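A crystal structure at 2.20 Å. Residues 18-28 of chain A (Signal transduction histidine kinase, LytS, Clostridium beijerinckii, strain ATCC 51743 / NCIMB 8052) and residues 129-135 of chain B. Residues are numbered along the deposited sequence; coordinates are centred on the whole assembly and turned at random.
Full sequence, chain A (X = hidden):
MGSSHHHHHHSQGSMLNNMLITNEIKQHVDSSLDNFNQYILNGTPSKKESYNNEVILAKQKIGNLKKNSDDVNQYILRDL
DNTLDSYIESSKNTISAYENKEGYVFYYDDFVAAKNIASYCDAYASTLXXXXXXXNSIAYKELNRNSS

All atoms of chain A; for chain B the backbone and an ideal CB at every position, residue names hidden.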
ATOM      1  N   ASN A  18     -19.462   5.749  25.636  1.00 47.92           N
ATOM      2  CA  ASN A  18     -19.453   5.698  24.182  1.00 47.96           C
ATOM      3  C   ASN A  18     -18.104   5.290  23.606  1.00 45.10           C
ATOM      4  O   ASN A  18     -18.034   4.589  22.600  1.00 40.66           O
ATOM      5  CB  ASN A  18     -19.863   7.046  23.606  1.00 48.24           C
ATOM      6  CG  ASN A  18     -21.347   7.279  23.701  1.00 47.76           C
ATOM      7  OD1 ASN A  18     -22.127   6.329  23.747  1.00 51.38           O
ATOM      8  ND2 ASN A  18     -21.750   8.541  23.718  1.00 51.24           N
ATOM      9  N   MET A  19     -17.021   5.703  24.240  1.00 46.72           N
ATOM     10  CA  MET A  19     -15.745   5.340  23.667  1.00 48.87           C
ATOM     11  C   MET A  19     -15.275   3.997  24.204  1.00 46.22           C
ATOM     12  O   MET A  19     -14.434   3.348  23.592  1.00 43.09           O
ATOM     13  CB  MET A  19     -14.712   6.446  23.885  1.00 51.50           C
ATOM     14  CG  MET A  19     -14.101   6.557  25.243  1.00 56.00           C
ATOM     15  SD  MET A  19     -13.027   8.223  25.250  1.00 74.22           S
ATOM     16  CE  MET A  19     -14.460   9.508  25.553  1.00 61.29           C
ATOM     17  N   LEU A  20     -15.836   3.556  25.323  1.00 43.92           N
ATOM     18  CA  LEU A  20     -15.655   2.164  25.718  1.00 42.45           C
ATOM     19  C   LEU A  20     -16.270   1.244  24.666  1.00 39.56           C
ATOM     20  O   LEU A  20     -15.657   0.260  24.249  1.00 36.48           O
ATOM     21  CB  LEU A  20     -16.280   1.887  27.084  1.00 45.93           C
ATOM     22  CG  LEU A  20     -15.492   2.385  28.293  1.00 50.44           C
ATOM     23  CD1 LEU A  20     -16.123   1.851  29.575  1.00 52.87           C
ATOM     24  CD2 LEU A  20     -14.038   1.950  28.178  1.00 47.42           C
ATOM     25  N   ILE A  21     -17.486   1.579  24.241  1.00 38.42           N
ATOM     26  CA  ILE A  21     -18.204   0.776  23.258  1.00 37.75           C
ATOM     27  C   ILE A  21     -17.472   0.804  21.917  1.00 37.03           C
ATOM     28  O   ILE A  21     -17.330  -0.231  21.252  1.00 37.01           O
ATOM     29  CB  ILE A  21     -19.666   1.265  23.072  1.00 39.23           C
ATOM     30  CG1 ILE A  21     -20.448   1.085  24.384  1.00 44.52           C
ATOM     31  CG2 ILE A  21     -20.350   0.487  21.936  1.00 34.66           C
ATOM     32  CD1 ILE A  21     -21.885   1.605  24.361  1.00 43.09           C
ATOM     33  N   THR A  22     -16.991   1.986  21.545  1.00 36.55           N
ATOM     34  CA  THR A  22     -16.248   2.180  20.308  1.00 36.14           C
ATOM     35  C   THR A  22     -14.972   1.346  20.334  1.00 34.84           C
ATOM     36  O   THR A  22     -14.614   0.713  19.345  1.00 33.76           O
ATOM     37  CB  THR A  22     -15.919   3.673  20.097  1.00 39.29           C
ATOM     38  OG1 THR A  22     -17.139   4.385  19.863  1.00 40.64           O
ATOM     39  CG2 THR A  22     -15.003   3.873  18.908  1.00 37.93           C
ATOM     40  N   ASN A  23     -14.302   1.314  21.479  1.00 34.44           N
ATOM     41  CA  ASN A  23     -13.135   0.463  21.606  1.00 34.28           C
ATOM     42  C   ASN A  23     -13.509  -1.027  21.542  1.00 34.71           C
ATOM     43  O   ASN A  23     -12.754  -1.841  21.017  1.00 33.53           O
ATOM     44  CB  ASN A  23     -12.391   0.772  22.901  1.00 36.27           C
ATOM     45  CG  ASN A  23     -11.154  -0.083  23.073  1.00 39.95           C
ATOM     46  OD1 ASN A  23     -10.211   0.016  22.297  1.00 41.87           O
ATOM     47  ND2 ASN A  23     -11.154  -0.926  24.093  1.00 42.43           N
ATOM     48  N   GLU A  24     -14.675  -1.392  22.064  1.00 33.08           N
ATOM     49  CA  GLU A  24     -15.088  -2.787  22.017  1.00 32.57           C
ATOM     50  C   GLU A  24     -15.334  -3.219  20.583  1.00 29.93           C
ATOM     51  O   GLU A  24     -14.959  -4.316  20.185  1.00 30.53           O
ATOM     52  CB  GLU A  24     -16.348  -3.014  22.866  1.00 35.40           C
ATOM     53  CG  GLU A  24     -16.047  -3.113  24.358  1.00 37.14           C
ATOM     54  CD  GLU A  24     -17.293  -2.997  25.232  1.00 40.10           C
ATOM     55  OE1 GLU A  24     -18.425  -3.235  24.741  1.00 37.40           O
ATOM     56  OE2 GLU A  24     -17.129  -2.672  26.424  1.00 45.01           O
ATOM     57  N   ILE A  25     -15.981  -2.349  19.815  1.00 30.60           N
ATOM     58  CA  ILE A  25     -16.237  -2.589  18.395  1.00 30.24           C
ATOM     59  C   ILE A  25     -14.937  -2.819  17.616  1.00 28.85           C
ATOM     60  O   ILE A  25     -14.824  -3.746  16.820  1.00 28.25           O
ATOM     61  CB  ILE A  25     -17.003  -1.392  17.779  1.00 30.98           C
ATOM     62  CG1 ILE A  25     -18.406  -1.315  18.369  1.00 30.32           C
ATOM     63  CG2 ILE A  25     -17.039  -1.491  16.251  1.00 28.90           C
ATOM     64  CD1 ILE A  25     -19.104   0.004  18.123  1.00 31.01           C
ATOM     65  N   LYS A  26     -13.949  -1.976  17.872  1.00 30.85           N
ATOM     66  CA  LYS A  26     -12.658  -2.071  17.194  1.00 31.45           C
ATOM     67  C   LYS A  26     -11.980  -3.403  17.506  1.00 29.99           C
ATOM     68  O   LYS A  26     -11.479  -4.074  16.609  1.00 29.83           O
ATOM     69  CB  LYS A  26     -11.773  -0.890  17.604  1.00 32.38           C
ATOM     70  CG  LYS A  26     -10.477  -0.755  16.817  1.00 34.73           C
ATOM     71  CD  LYS A  26      -9.718   0.489  17.257  1.00 37.50           C
ATOM     72  CE  LYS A  26      -8.474   0.669  16.395  1.00 39.78           C
ATOM     73  NZ  LYS A  26      -7.825  -0.666  16.166  1.00 41.32           N
ATOM     74  N   GLN A  27     -11.995  -3.800  18.775  1.00 30.92           N
ATOM     75  CA  GLN A  27     -11.476  -5.109  19.172  1.00 30.69           C
ATOM     76  C   GLN A  27     -12.249  -6.260  18.512  1.00 29.44           C
ATOM     77  O   GLN A  27     -11.650  -7.253  18.078  1.00 29.29           O
ATOM     78  CB  GLN A  27     -11.546  -5.285  20.684  1.00 33.79           C
ATOM     79  CG  GLN A  27     -10.817  -4.257  21.528  1.00 36.96           C
ATOM     80  CD  GLN A  27     -10.880  -4.621  23.025  1.00 46.61           C
ATOM     81  OE1 GLN A  27     -11.937  -5.020  23.557  1.00 42.19           O
ATOM     82  NE2 GLN A  27      -9.739  -4.500  23.701  1.00 47.37           N
ATOM     83  N   HIS A  28     -13.574  -6.148  18.448  1.00 28.27           N
ATOM     84  CA  HIS A  28     -14.376  -7.206  17.803  1.00 28.71           C
ATOM     85  C   HIS A  28     -13.995  -7.363  16.337  1.00 27.61           C
ATOM     86  O   HIS A  28     -13.832  -8.476  15.831  1.00 27.07           O
ATOM     87  CB  HIS A  28     -15.876  -6.906  17.895  1.00 29.17           C
ATOM     88  CG  HIS A  28     -16.431  -6.967  19.281  1.00 31.53           C
ATOM     89  ND1 HIS A  28     -16.181  -8.031  20.131  1.00 31.15           N
ATOM     90  CD2 HIS A  28     -17.234  -6.123  19.963  1.00 30.99           C
ATOM     91  CE1 HIS A  28     -16.791  -7.815  21.282  1.00 32.38           C
ATOM     92  NE2 HIS A  28     -17.428  -6.662  21.213  1.00 32.31           N
TER
ATOM     93  N   UNK B 129      -3.745   5.032  23.160  1.00 44.55           N
ATOM     94  CA  UNK B 129      -5.030   5.531  23.635  1.00 46.65           C
ATOM     95  C   UNK B 129      -5.912   4.387  24.100  1.00 49.11           C
ATOM     96  O   UNK B 129      -6.644   4.512  25.078  1.00 51.39           O
ATOM     97  CB  UNK B 129      -5.736   6.330  22.538  1.00 46.65           C
ATOM     98  N   UNK B 130      -5.834   3.266  23.394  1.00 48.38           N
ATOM     99  CA  UNK B 130      -6.578   2.079  23.777  1.00 50.44           C
ATOM    100  C   UNK B 130      -6.078   1.502  25.094  1.00 52.62           C
ATOM    101  O   UNK B 130      -6.876   1.081  25.929  1.00 55.99           O
ATOM    102  CB  UNK B 130      -6.488   1.022  22.674  1.00 50.44           C
ATOM    103  N   UNK B 131      -4.761   1.477  25.270  1.00 49.77           N
ATOM    104  CA  UNK B 131      -4.165   0.985  26.506  1.00 51.47           C
ATOM    105  C   UNK B 131      -4.535   1.825  27.721  1.00 54.80           C
ATOM    106  O   UNK B 131      -4.851   1.287  28.780  1.00 57.16           O
ATOM    107  CB  UNK B 131      -2.642   0.939  26.363  1.00 51.47           C
ATOM    108  N   UNK B 132      -4.483   3.145  27.570  1.00 52.40           N
ATOM    109  CA  UNK B 132      -4.931   4.042  28.625  1.00 51.79           C
ATOM    110  C   UNK B 132      -6.420   3.848  28.910  1.00 55.98           C
ATOM    111  O   UNK B 132      -6.865   3.969  30.047  1.00 58.11           O
ATOM    112  CB  UNK B 132      -4.649   5.496  28.242  1.00 51.79           C
ATOM    113  N   UNK B 133      -7.183   3.547  27.867  1.00 54.47           N
ATOM    114  CA  UNK B 133      -8.617   3.348  28.005  1.00 57.78           C
ATOM    115  C   UNK B 133      -8.925   2.123  28.860  1.00 59.97           C
ATOM    116  O   UNK B 133      -9.995   2.032  29.445  1.00 63.07           O
ATOM    117  CB  UNK B 133      -9.267   3.207  26.627  1.00 57.78           C
ATOM    118  N   UNK B 134      -7.965   1.210  28.964  1.00 60.23           N
ATOM    119  CA  UNK B 134      -8.206  -0.097  29.561  1.00 64.93           C
ATOM    120  C   UNK B 134      -7.522  -0.324  30.916  1.00 69.26           C
ATOM    121  O   UNK B 134      -6.807  -1.314  31.091  1.00 70.67           O
ATOM    122  CB  UNK B 134      -7.745  -1.180  28.583  1.00 64.93           C
ATOM    123  N   UNK B 135      -7.749   0.578  31.870  1.00 70.96           N
ATOM    124  CA  UNK B 135      -7.285   0.375  33.246  1.00 71.63           C
ATOM    125  C   UNK B 135      -8.217  -0.580  34.007  1.00 77.58           C
ATOM    126  O   UNK B 135      -9.130  -0.155  34.728  1.00 80.57           O
ATOM    127  CB  UNK B 135      -7.194   1.716  33.977  1.00 71.63           C
TER

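The helix of chain A and the short helical segment of chain B cross at 121° between their N-to-C directions, with axes 11.1 Å apart at closest approach. At position 129 the backbone is helical, and nothing of the chain A stretch lies within 5.5 Å of the ideal CB. The visible atoms therefore set few limits, and many residues would fit. The deposited residue is Met B129, whose side chain makes no contact with this stretch.

Position 130 is more constrained. Its CA-to-CB bond points toward chain A, and the ideal CB lies 3.9 Å from OD1 of Asn A23, with the long side chain of Lys A26 further along. A polar side chain would suit this setting, whether an amide, a hydroxyl or, given the lysine, an acid. Gln B130 occupies it, extended with chi1 m and chi2 t, so that its terminal amide reaches the space between Asn A23 and Lys A26.

Position 131 points away and position 132 lies out of reach; both are helical and would accept many residues. They are Asn B131, whose ND2 is hydrogen-bonded elsewhere in the structure, and Phe B132, which does not touch chain A here.

Position 133 again points toward chain A. Its ideal CB lies 5.2 Å from both CD2 of Leu A20 and CG of Asn A23, leaving space for a side chain to grow toward the helix, where Leu A20 and Met A19 offer apolar surface. A medium-sized aliphatic residue or methionine would suit. Leu B133 fills the site with chi1 t and chi2 p: its CG lies 3.9 Å from CD2 of Leu A20, its CD1 3.9 Å from CG of Met A19, and its CD2 3.5 Å from CB of Asn A23. With 93 Å² covered, it is the most extensively covered residue of either stretch.

At position 134 phi/psi of -111/54 departs from the helix, and CA-to-CB points sideways with nothing of chain A within 5.5 Å of the ideal CB. Only a longer side chain could reach the amides of Asn A23 and Gln A27; glutamate or glutamine would be plausible. Glu B134 extends with chi2 t, and its OE2 accepts a hydrogen bond from ND2 of Asn A23 at 3.0 Å. NE2 of Gln A27 approaches the same OE2 to 3.1 Å, but the angle is too poor for a hydrogen bond.

Position 135 is out of reach and unconstrained by this stretch; it is Ala B135, poorly ordered.

Chain B 129-135: MQNFLEA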
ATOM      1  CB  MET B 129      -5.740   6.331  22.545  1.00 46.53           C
ATOM      2  CG  MET B 129      -6.536   7.529  23.050  1.00 51.14           C
ATOM      3  SD  MET B 129      -7.171   8.506  21.664  1.00 59.98           S
ATOM      4  CE  MET B 129      -5.687   8.705  20.677  1.00 43.02           C
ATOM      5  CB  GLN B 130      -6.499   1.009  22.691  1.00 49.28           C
ATOM      6  CG  GLN B 130      -7.165   1.384  21.376  1.00 49.77           C
ATOM      7  CD  GLN B 130      -7.160   0.213  20.399  1.00 54.34           C
ATOM      8  OE1 GLN B 130      -7.716  -0.859  20.686  1.00 54.38           O
ATOM      9  NE2 GLN B 130      -6.515   0.403  19.251  1.00 52.02           N
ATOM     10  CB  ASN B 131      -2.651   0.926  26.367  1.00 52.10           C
ATOM     11  CG  ASN B 131      -2.210  -0.163  25.428  1.00 52.87           C
ATOM     12  OD1 ASN B 131      -3.036  -0.821  24.794  1.00 53.10           O
ATOM     13  ND2 ASN B 131      -0.902  -0.364  25.329  1.00 55.75           N
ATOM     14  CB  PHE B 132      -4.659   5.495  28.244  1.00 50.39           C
ATOM     15  CG  PHE B 132      -3.212   5.871  28.307  1.00 46.67           C
ATOM     16  CD1 PHE B 132      -2.426   5.478  29.379  1.00 49.52           C
ATOM     17  CD2 PHE B 132      -2.636   6.607  27.290  1.00 43.49           C
ATOM     18  CE1 PHE B 132      -1.087   5.828  29.440  1.00 49.71           C
ATOM     19  CE2 PHE B 132      -1.303   6.960  27.343  1.00 45.54           C
ATOM     20  CZ  PHE B 132      -0.525   6.569  28.418  1.00 46.54           C
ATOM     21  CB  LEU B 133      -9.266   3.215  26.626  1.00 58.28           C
ATOM     22  CG  LEU B 133     -10.786   3.323  26.512  1.00 57.82           C
ATOM     23  CD1 LEU B 133     -11.290   4.603  27.147  1.00 59.60           C
ATOM     24  CD2 LEU B 133     -11.185   3.285  25.054  1.00 55.40           C
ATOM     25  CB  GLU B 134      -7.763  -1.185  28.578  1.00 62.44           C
ATOM     26  CG  GLU B 134      -8.582  -1.206  27.296  1.00 61.74           C
ATOM     27  CD  GLU B 134      -7.919  -1.988  26.174  1.00 64.01           C
ATOM     28  OE1 GLU B 134      -6.827  -2.555  26.406  1.00 67.01           O
ATOM     29  OE2 GLU B 134      -8.489  -2.034  25.059  1.00 61.47           O
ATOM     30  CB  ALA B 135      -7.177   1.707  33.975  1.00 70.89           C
TER
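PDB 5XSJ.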